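Local coordinates for protein TRAP dicarboxylate transporter, DctP subunit (Ochrobactrum anthropi, PDB 4P47) that probably binds a small organic acid, such as a dicarboxylate, in the periplasm and delivers it to a TRAP transporter in the inner membrane, at residues F51-L54 and V55-K58; A263-E266 and A267-Y270; Q44-G47 and M48-F51. One frame throughout, in Å; residues are numbered along the deposited sequence.

In the fold
Contacts 3 and 1 follow one another on helix 43-58, meeting at the shared F51, with their centres about 10 Å apart; contact 2 comes some two hundred residues later, on the long helix 254-288. Helix 43-58 links the parallel strands 30-35 and 63-68, and contact 2 lies against it, its centre about 11 Å from that of contact 1 and 9 Å from that of contact 3. The two helices meet directly: V55 CG2 is 3.5 Å from A263 CB, F51 packs on A263 and A264, and Y270 reaches T46 and K50. Residues far apart in sequence thus form one helix-helix interface beside the sheet, with the longer helix also touching strand 141-156.

Contact 1 (F51-L54 and V55-K58)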
ATOM      1  N   PHE A  51      -7.580 -16.628  -3.034  1.00  6.85           N
ATOM      2  CA  PHE A  51      -6.554 -17.413  -2.348  1.00  8.03           C
ATOM      3  C   PHE A  51      -7.167 -18.653  -1.686  1.00  8.53           C
ATOM      4  O   PHE A  51      -6.692 -19.779  -1.860  1.00  7.07           O
ATOM      5  CB  PHE A  51      -5.821 -16.537  -1.329  1.00  7.61           C
ATOM      6  CG  PHE A  51      -4.859 -17.303  -0.468  1.00  6.26           C
ATOM      7  CD1 PHE A  51      -3.582 -17.643  -0.939  1.00  6.50           C
ATOM      8  CD2 PHE A  51      -5.216 -17.731   0.796  1.00  6.53           C
ATOM      9  CE1 PHE A  51      -2.705 -18.361  -0.157  1.00  7.19           C
ATOM     10  CE2 PHE A  51      -4.329 -18.446   1.572  1.00  7.52           C
ATOM     11  CZ  PHE A  51      -3.064 -18.756   1.086  1.00  7.17           C
ATOM     12  N   ALA A  52      -8.221 -18.441  -0.904  1.00  7.69           N
ATOM     13  CA  ALA A  52      -8.861 -19.547  -0.177  1.00  8.18           C
ATOM     14  C   ALA A  52      -9.363 -20.624  -1.140  1.00  6.95           C
ATOM     15  O   ALA A  52      -9.219 -21.814  -0.883  1.00  8.16           O
ATOM     16  CB  ALA A  52     -10.012 -19.016   0.677  1.00  9.40           C
ATOM     17  N   GLU A  53      -9.960 -20.206  -2.243  1.00  7.30           N
ATOM     18  CA  GLU A  53     -10.507 -21.157  -3.201  1.00  8.18           C
ATOM     19  C   GLU A  53      -9.415 -21.949  -3.892  1.00  7.83           C
ATOM     20  O   GLU A  53      -9.540 -23.159  -4.100  1.00  8.20           O
ATOM     21  CB  GLU A  53     -11.365 -20.433  -4.227  1.00  9.30           C
ATOM     22  CG  GLU A  53     -11.910 -21.334  -5.327  1.00 10.36           C
ATOM     23  CD  GLU A  53     -12.788 -22.503  -4.829  1.00 14.81           C
ATOM     24  OE1 GLU A  53     -13.420 -22.397  -3.749  1.00 15.56           O
ATOM     25  OE2 GLU A  53     -12.864 -23.552  -5.529  1.00 13.89           O
ATOM     26  N   LEU A  54      -8.326 -21.273  -4.238  1.00  7.37           N
ATOM     27  CA  LEU A  54      -7.195 -21.953  -4.860  1.00  7.72           C
ATOM     28  C   LEU A  54      -6.563 -22.957  -3.911  1.00  6.60           C
ATOM     29  O   LEU A  54      -6.189 -24.052  -4.306  1.00  7.80           O
ATOM     30  CB  LEU A  54      -6.157 -20.931  -5.332  1.00  8.56           C
ATOM     31  CG  LEU A  54      -6.626 -20.047  -6.485  1.00  8.40           C
ATOM     32  CD1 LEU A  54      -5.559 -18.979  -6.756  1.00  8.20           C
ATOM     33  CD2 LEU A  54      -6.908 -20.880  -7.719  1.00 11.97           C
ATOM     34  N   VAL A  55      -6.430 -22.611  -2.647  1.00  7.03           N
ATOM     35  CA  VAL A  55      -5.882 -23.543  -1.696  1.00  7.02           C
ATOM     36  C   VAL A  55      -6.796 -24.774  -1.520  1.00  7.73           C
ATOM     37  O   VAL A  55      -6.327 -25.912  -1.424  1.00  7.83           O
ATOM     38  CB  VAL A  55      -5.629 -22.837  -0.340  1.00  7.20           C
ATOM     39  CG1 VAL A  55      -5.279 -23.832   0.739  1.00  9.31           C
ATOM     40  CG2 VAL A  55      -4.499 -21.809  -0.488  1.00  7.64           C
ATOM     41  N   LYS A  56      -8.101 -24.538  -1.462  1.00  8.41           N
ATOM     42  CA  LYS A  56      -9.084 -25.598  -1.333  1.00  7.67           C
ATOM     43  C   LYS A  56      -8.973 -26.559  -2.519  1.00  7.48           C
ATOM     44  O   LYS A  56      -8.976 -27.774  -2.339  1.00  8.99           O
ATOM     45  CB  LYS A  56     -10.465 -24.957  -1.254  1.00  8.60           C
ATOM     46  CG  LYS A  56     -11.637 -25.931  -1.174  1.00 11.91           C
ATOM     47  CD  LYS A  56     -12.899 -25.141  -0.784  1.00 17.64           C
ATOM     48  CE  LYS A  56     -14.092 -26.024  -0.482  1.00 22.45           C
ATOM     49  NZ  LYS A  56     -14.583 -26.648  -1.712  1.00 16.34           N
ATOM     50  N   GLU A  57      -8.845 -26.012  -3.719  1.00  7.58           N
ATOM     51  CA  GLU A  57      -8.767 -26.822  -4.930  1.00  8.51           C
ATOM     52  C   GLU A  57      -7.469 -27.609  -4.966  1.00  8.48           C
ATOM     53  O   GLU A  57      -7.469 -28.835  -5.119  1.00  9.94           O
ATOM     54  CB  GLU A  57      -8.904 -25.940  -6.174  1.00 10.13           C
ATOM     55  CG  GLU A  57     -10.305 -25.374  -6.363  1.00  9.79           C
ATOM     56  CD  GLU A  57     -10.375 -24.277  -7.418  1.00 17.19           C
ATOM     57  OE1 GLU A  57      -9.344 -23.981  -8.074  1.00 16.97           O
ATOM     58  OE2 GLU A  57     -11.458 -23.673  -7.577  1.00 14.08           O
ATOM     59  N   LYS A  58      -6.356 -26.915  -4.767  1.00  8.02           N
ATOM     60  CA  LYS A  58      -5.047 -27.534  -4.937  1.00  9.30           C
ATOM     61  C   LYS A  58      -4.782 -28.584  -3.894  1.00  9.05           C
ATOM     62  O   LYS A  58      -4.037 -29.528  -4.146  1.00 10.84           O
ATOM     63  CB  LYS A  58      -3.960 -26.462  -4.842  1.00  8.92           C
ATOM     64  CG  LYS A  58      -3.901 -25.540  -6.026  1.00  8.18           C
ATOM     65  CD  LYS A  58      -2.940 -24.369  -5.716  1.00 11.14           C
ATOM     66  CE  LYS A  58      -2.811 -23.394  -6.869  1.00  9.13           C
ATOM     67  NZ  LYS A  58      -1.961 -23.881  -7.969  1.00 11.64           N
TER
HETATM   68  O   HOH W   1     -13.019 -26.281  -3.969  1.00 19.73           O
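The side chains of F51 and V55 pack one helical turn apart, V55 CG2 standing over a face of the phenyl ring near its rim. This CH-pi contact is close, with CG2 3.9 Å from the ring centroid and 17° off the normal; CZ of F51 is its nearest ring atom, at 3.7 Å. With V55 CG1 anti to the backbone N (chi1 170°), the other methyl, CG2, is turned back along the helix to the ring. V55 N bonds to F51 O at 3.0 Å, and K58 N closes the last turn onto L54 O at 2.9 Å. The solvent side is looser and polar. There the carboxylate planes of E53 and E57 are turned 73° apart, their OE2 atoms separated by 2.5 Å; so short a gap suggests that one acid is protonated and shares its proton. A water donates to E53 OE2 at 3.1 Å and accepts from K56 NZ at 2.8 Å, bridging carboxylate and ammonium. K58 turns to the neighbouring helix, its NZ bonded to Q262. On the packed side, F51 and V55 wedge between V65 of strand 63-68 and A263 of helix 254-288, while L54 also rests on E266 of that helix.

Contact 2 (A263-E266 and A267-Y270); sequences AAVE and ARDY
The guanidinium of R268 has V265 over one face, CB standing 4.2 Å above its plane near the centre and CG1 lying 4.1 Å from NH1, while D269 OD1 sits in plane at its edge. R268 grips that one oxygen side-on with two nitrogens: NE at 3.0 Å in a nearly straight bond (163°) and NH2 at 3.3 Å, both from the syn side, though tilted out of the carboxylate plane. A bend at chi3 (77°) swings the guanidinium round to its neighbour. The other carboxylate oxygen, D269 OD2, takes a water at 2.5 Å, which also donates weakly to V265 O. A267 N bonds to A263 O at 2.8 Å, but the bonds from D269 N to V265 O and Y270 N to E266 O are weak, at 3.4 Å each. A263 packs on F51 and V55 of helix 43-58, and A267 touches both F51 and W147. The Y270 ring has K50 as a cation-pi partner. The salt bridge probably offsets much of the charge on R268, which lies close to R272 and also makes a long, weak ion pair with D125; shared between two N-H groups, D269 OD1 is likely to keep the guanidinium from turning.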
ATOM      1  N   ALA A 263      -0.887 -20.467  -4.603  1.00  7.43           N
ATOM      2  CA  ALA A 263      -2.131 -19.737  -4.432  1.00  8.34           C
ATOM      3  C   ALA A 263      -1.873 -18.257  -4.143  1.00  6.37           C
ATOM      4  O   ALA A 263      -2.603 -17.393  -4.633  1.00  7.33           O
ATOM      5  CB  ALA A 263      -2.959 -20.381  -3.326  1.00  8.45           C
ATOM      6  N   ALA A 264      -0.847 -17.959  -3.353  1.00  6.03           N
ATOM      7  CA  ALA A 264      -0.561 -16.563  -3.035  1.00  6.87           C
ATOM      8  C   ALA A 264      -0.180 -15.764  -4.274  1.00  6.87           C
ATOM      9  O   ALA A 264      -0.618 -14.613  -4.436  1.00  6.36           O
ATOM     10  CB  ALA A 264       0.544 -16.475  -2.017  1.00  7.55           C
ATOM     11  N   VAL A 265       0.627 -16.335  -5.157  1.00  7.68           N
ATOM     12  CA  VAL A 265       1.075 -15.579  -6.333  1.00  9.06           C
ATOM     13  C   VAL A 265       0.006 -15.544  -7.419  1.00  8.55           C
ATOM     14  O   VAL A 265      -0.118 -14.545  -8.121  1.00  9.65           O
ATOM     15  CB  VAL A 265       2.445 -16.071  -6.901  1.00 12.13           C
ATOM     16  CG1 VAL A 265       3.523 -15.901  -5.863  1.00 11.58           C
ATOM     17  CG2 VAL A 265       2.383 -17.498  -7.400  1.00 17.79           C
ATOM     18  N   GLU A 266      -0.787 -16.615  -7.573  1.00  7.81           N
ATOM     19  CA  GLU A 266      -1.885 -16.591  -8.500  1.00  7.90           C
ATOM     20  C   GLU A 266      -2.942 -15.581  -8.010  1.00  7.90           C
ATOM     21  O   GLU A 266      -3.451 -14.769  -8.790  1.00  9.01           O
ATOM     22  CB  GLU A 266      -2.479 -17.998  -8.706  1.00  9.83           C
ATOM     23  CG  GLU A 266      -3.593 -18.020  -9.749  1.00 11.07           C
ATOM     24  CD  GLU A 266      -4.182 -19.391 -10.014  1.00 13.40           C
ATOM     25  OE1 GLU A 266      -3.673 -20.395  -9.489  1.00 12.57           O
ATOM     26  OE2 GLU A 266      -5.204 -19.425 -10.730  1.00 18.54           O
ATOM     27  N   ALA A 267      -3.254 -15.588  -6.715  1.00  7.20           N
ATOM     28  CA  ALA A 267      -4.227 -14.645  -6.178  1.00  6.94           C
ATOM     29  C   ALA A 267      -3.723 -13.208  -6.304  1.00  6.96           C
ATOM     30  O   ALA A 267      -4.506 -12.298  -6.523  1.00  7.92           O
ATOM     31  CB  ALA A 267      -4.577 -14.968  -4.741  1.00  7.73           C
ATOM     32  N   ARG A 268      -2.425 -13.008  -6.169  1.00  6.76           N
ATOM     33  CA  ARG A 268      -1.819 -11.694  -6.336  1.00  6.78           C
ATOM     34  C   ARG A 268      -2.191 -11.053  -7.658  1.00  6.65           C
ATOM     35  O   ARG A 268      -2.635  -9.903  -7.699  1.00  7.13           O
ATOM     36  CB  ARG A 268      -0.295 -11.805  -6.244  1.00  6.92           C
ATOM     37  CG  ARG A 268       0.464 -10.562  -6.675  1.00  7.28           C
ATOM     38  CD  ARG A 268       1.935 -10.847  -6.806  1.00  6.38           C
ATOM     39  NE  ARG A 268       2.211 -11.571  -8.050  1.00  7.40           N
ATOM     40  CZ  ARG A 268       3.354 -12.167  -8.334  1.00  9.03           C
ATOM     41  NH1 ARG A 268       4.351 -12.187  -7.477  1.00  9.34           N
ATOM     42  NH2 ARG A 268       3.475 -12.780  -9.504  1.00 11.74           N
ATOM     43  N   ASP A 269      -1.996 -11.781  -8.754  1.00  6.70           N
ATOM     44  CA  ASP A 269      -2.197 -11.181 -10.073  1.00 10.71           C
ATOM     45  C   ASP A 269      -3.668 -10.833 -10.252  1.00  9.65           C
ATOM     46  O   ASP A 269      -4.025  -9.779 -10.802  1.00  9.74           O
ATOM     47  CB  ASP A 269      -1.768 -12.122 -11.193  1.00 11.19           C
ATOM     48  CG  ASP A 269      -0.296 -12.462 -11.151  1.00 16.20           C
ATOM     49  OD1 ASP A 269       0.475 -11.782 -10.443  1.00 11.30           O
ATOM     50  OD2 ASP A 269       0.078 -13.434 -11.865  1.00 18.02           O
ATOM     51  N   TYR A 270      -4.537 -11.704  -9.758  1.00  8.94           N
ATOM     52  CA  TYR A 270      -5.966 -11.484  -9.812  1.00  8.73           C
ATOM     53  C   TYR A 270      -6.378 -10.294  -8.939  1.00  8.23           C
ATOM     54  O   TYR A 270      -7.190  -9.463  -9.352  1.00 10.04           O
ATOM     55  CB  TYR A 270      -6.669 -12.772  -9.343  1.00  9.70           C
ATOM     56  CG  TYR A 270      -8.135 -12.671  -9.042  1.00 11.63           C
ATOM     57  CD1 TYR A 270      -9.089 -12.732 -10.047  1.00 14.99           C
ATOM     58  CD2 TYR A 270      -8.565 -12.553  -7.741  1.00 14.63           C
ATOM     59  CE1 TYR A 270     -10.452 -12.650  -9.745  1.00 14.37           C
ATOM     60  CE2 TYR A 270      -9.888 -12.480  -7.435  1.00 16.10           C
ATOM     61  CZ  TYR A 270     -10.829 -12.523  -8.422  1.00 12.76           C
ATOM     62  OH  TYR A 270     -12.158 -12.450  -8.054  1.00 20.00           O
TER
HETATM   63  O   HOH W   2       1.147 -15.469 -10.853  1.00 24.63           O

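Contact 3 (Q44-G47 and M48-F51); sequences QVTG and MEKF
M48 packs back along the helix on V45 and on Q44, whose side-chain amide is hydrogen-bonded to N38 and Q240. Its sulfur lies alongside both: SD is 4.2 Å from V45 CG2 and the same distance from Q44 CG. The M48 chain leaves with CG anti to the carbonyl carbon (chi1 -68°), which directs it toward the preceding turn, and CG comes within 3.3 Å of Q44 O, the acceptor for M48 N. Farther out the side chain also touches A36 and L67. E49 comes next and lies back over V45 in the same sense. Its extended chain brings OE2 to 3.9 Å from V45 CG1, while OE1 receives a water at 3.1 Å. That water also contacts T46 OG1 at 2.9 Å, and the hydroxyl is bonded to H42 O, so a polar chain runs along this side of the helix. An alanine in place of E49 would remove the carboxylate, and the water beside T46 would probably lose its bond to it while V45 CG1 was left less covered. K50 follows, its N bonded to T46 O and its chain bent at chi2 and chi3. At F51 the backbone N makes a nearly straight bond to G47 O (171°, 2.9 Å). These i to i+4 bonds are alpha-helical; helix 43-58, linking parallel strands 30-35 and 63-68 with apolar side chains packed on strands 63-68 and 90-94, forms a beta-alpha-beta unit of the periplasmic binding protein fold.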
ATOM      1  N   GLN A  44      -8.991  -6.304  -1.474  1.00  9.04           N
ATOM      2  CA  GLN A  44      -8.244  -7.121  -0.532  1.00  8.82           C
ATOM      3  C   GLN A  44      -8.977  -8.423  -0.214  1.00 10.08           C
ATOM      4  O   GLN A  44      -8.402  -9.513  -0.290  1.00  8.55           O
ATOM      5  CB  GLN A  44      -8.007  -6.338   0.746  1.00  8.13           C
ATOM      6  CG  GLN A  44      -7.230  -7.097   1.793  1.00  9.90           C
ATOM      7  CD  GLN A  44      -7.223  -6.360   3.104  1.00  8.77           C
ATOM      8  OE1 GLN A  44      -8.257  -6.230   3.759  1.00  9.94           O
ATOM      9  NE2 GLN A  44      -6.077  -5.861   3.496  1.00 10.85           N
ATOM     10  N   VAL A  45     -10.246  -8.327   0.151  1.00  8.55           N
ATOM     11  CA  VAL A  45     -10.993  -9.515   0.521  1.00  9.73           C
ATOM     12  C   VAL A  45     -11.328 -10.358  -0.702  1.00  9.44           C
ATOM     13  O   VAL A  45     -11.355 -11.584  -0.622  1.00  9.32           O
ATOM     14  CB  VAL A  45     -12.222  -9.166   1.356  1.00 10.28           C
ATOM     15  CG1 VAL A  45     -12.981 -10.419   1.719  1.00 11.04           C
ATOM     16  CG2 VAL A  45     -11.779  -8.422   2.602  1.00 11.73           C
ATOM     17  N   THR A  46     -11.530  -9.726  -1.845  1.00  9.44           N
ATOM     18  CA  THR A  46     -11.724 -10.482  -3.069  1.00  9.87           C
ATOM     19  C   THR A  46     -10.478 -11.325  -3.350  1.00 10.49           C
ATOM     20  O   THR A  46     -10.586 -12.478  -3.758  1.00  9.91           O
ATOM     21  CB  THR A  46     -12.094  -9.539  -4.216  1.00 11.79           C
ATOM     22  OG1 THR A  46     -13.300  -8.862  -3.847  1.00 13.58           O
ATOM     23  CG2 THR A  46     -12.330 -10.309  -5.502  1.00 12.15           C
ATOM     24  N   GLY A  47      -9.305 -10.760  -3.113  1.00  8.04           N
ATOM     25  CA  GLY A  47      -8.070 -11.524  -3.250  1.00  8.74           C
ATOM     26  C   GLY A  47      -7.987 -12.663  -2.244  1.00  6.78           C
ATOM     27  O   GLY A  47      -7.563 -13.777  -2.576  1.00  8.15           O
ATOM     28  N   MET A  48      -8.391 -12.403  -1.008  1.00  7.11           N
ATOM     29  CA  MET A  48      -8.390 -13.437   0.025  1.00  8.02           C
ATOM     30  C   MET A  48      -9.308 -14.601  -0.339  1.00  6.51           C
ATOM     31  O   MET A  48      -8.982 -15.762  -0.107  1.00  7.11           O
ATOM     32  CB  MET A  48      -8.839 -12.848   1.356  1.00  8.28           C
ATOM     33  CG  MET A  48      -7.831 -11.859   1.930  1.00  7.67           C
ATOM     34  SD  MET A  48      -8.483 -10.867   3.285  1.00  8.49           S
ATOM     35  CE  MET A  48      -8.500 -12.099   4.597  1.00 11.71           C
ATOM     36  N   GLU A  49     -10.451 -14.288  -0.935  1.00  7.28           N
ATOM     37  CA  GLU A  49     -11.399 -15.321  -1.354  1.00  8.12           C
ATOM     38  C   GLU A  49     -10.833 -16.164  -2.483  1.00  7.63           C
ATOM     39  O   GLU A  49     -10.983 -17.386  -2.489  1.00  8.11           O
ATOM     40  CB  GLU A  49     -12.727 -14.675  -1.789  1.00  8.89           C
ATOM     41  CG  GLU A  49     -13.485 -14.081  -0.621  1.00 11.89           C
ATOM     42  CD  GLU A  49     -14.592 -13.126  -1.025  1.00 20.77           C
ATOM     43  OE1 GLU A  49     -14.614 -12.669  -2.183  1.00 19.76           O
ATOM     44  OE2 GLU A  49     -15.442 -12.834  -0.159  1.00 24.58           O
ATOM     45  N   LYS A  50     -10.156 -15.525  -3.433  1.00  7.47           N
ATOM     46  CA  LYS A  50      -9.488 -16.253  -4.498  1.00  8.61           C
ATOM     47  C   LYS A  50      -8.406 -17.169  -3.929  1.00  7.47           C
ATOM     48  O   LYS A  50      -8.306 -18.348  -4.310  1.00  7.63           O
ATOM     49  CB  LYS A  50      -8.900 -15.299  -5.544  1.00  8.87           C
ATOM     50  CG  LYS A  50      -8.131 -15.968  -6.684  1.00  8.81           C
ATOM     51  CD  LYS A  50      -8.959 -16.900  -7.535  1.00 12.38           C
ATOM     52  CE  LYS A  50     -10.070 -16.182  -8.212  1.00 16.05           C
ATOM     53  NZ  LYS A  50     -10.706 -17.122  -9.188  1.00 21.58           N
ATOM     54  N   PHE A  51      -7.580 -16.628  -3.034  1.00  6.85           N
ATOM     55  CA  PHE A  51      -6.554 -17.413  -2.348  1.00  8.03           C
ATOM     56  C   PHE A  51      -7.167 -18.653  -1.686  1.00  8.53           C
ATOM     57  O   PHE A  51      -6.692 -19.779  -1.860  1.00  7.07           O
ATOM     58  CB  PHE A  51      -5.821 -16.537  -1.329  1.00  7.61           C
ATOM     59  CG  PHE A  51      -4.859 -17.303  -0.468  1.00  6.26           C
ATOM     60  CD1 PHE A  51      -3.582 -17.643  -0.939  1.00  6.50           C
ATOM     61  CD2 PHE A  51      -5.216 -17.731   0.796  1.00  6.53           C
ATOM     62  CE1 PHE A  51      -2.705 -18.361  -0.157  1.00  7.19           C
ATOM     63  CE2 PHE A  51      -4.329 -18.446   1.572  1.00  7.52           C
ATOM     64  CZ  PHE A  51      -3.064 -18.756   1.086  1.00  7.17           C
TER
HETATM   65  O   HOH W   3     -14.820  -9.666  -1.521  1.00 20.52           O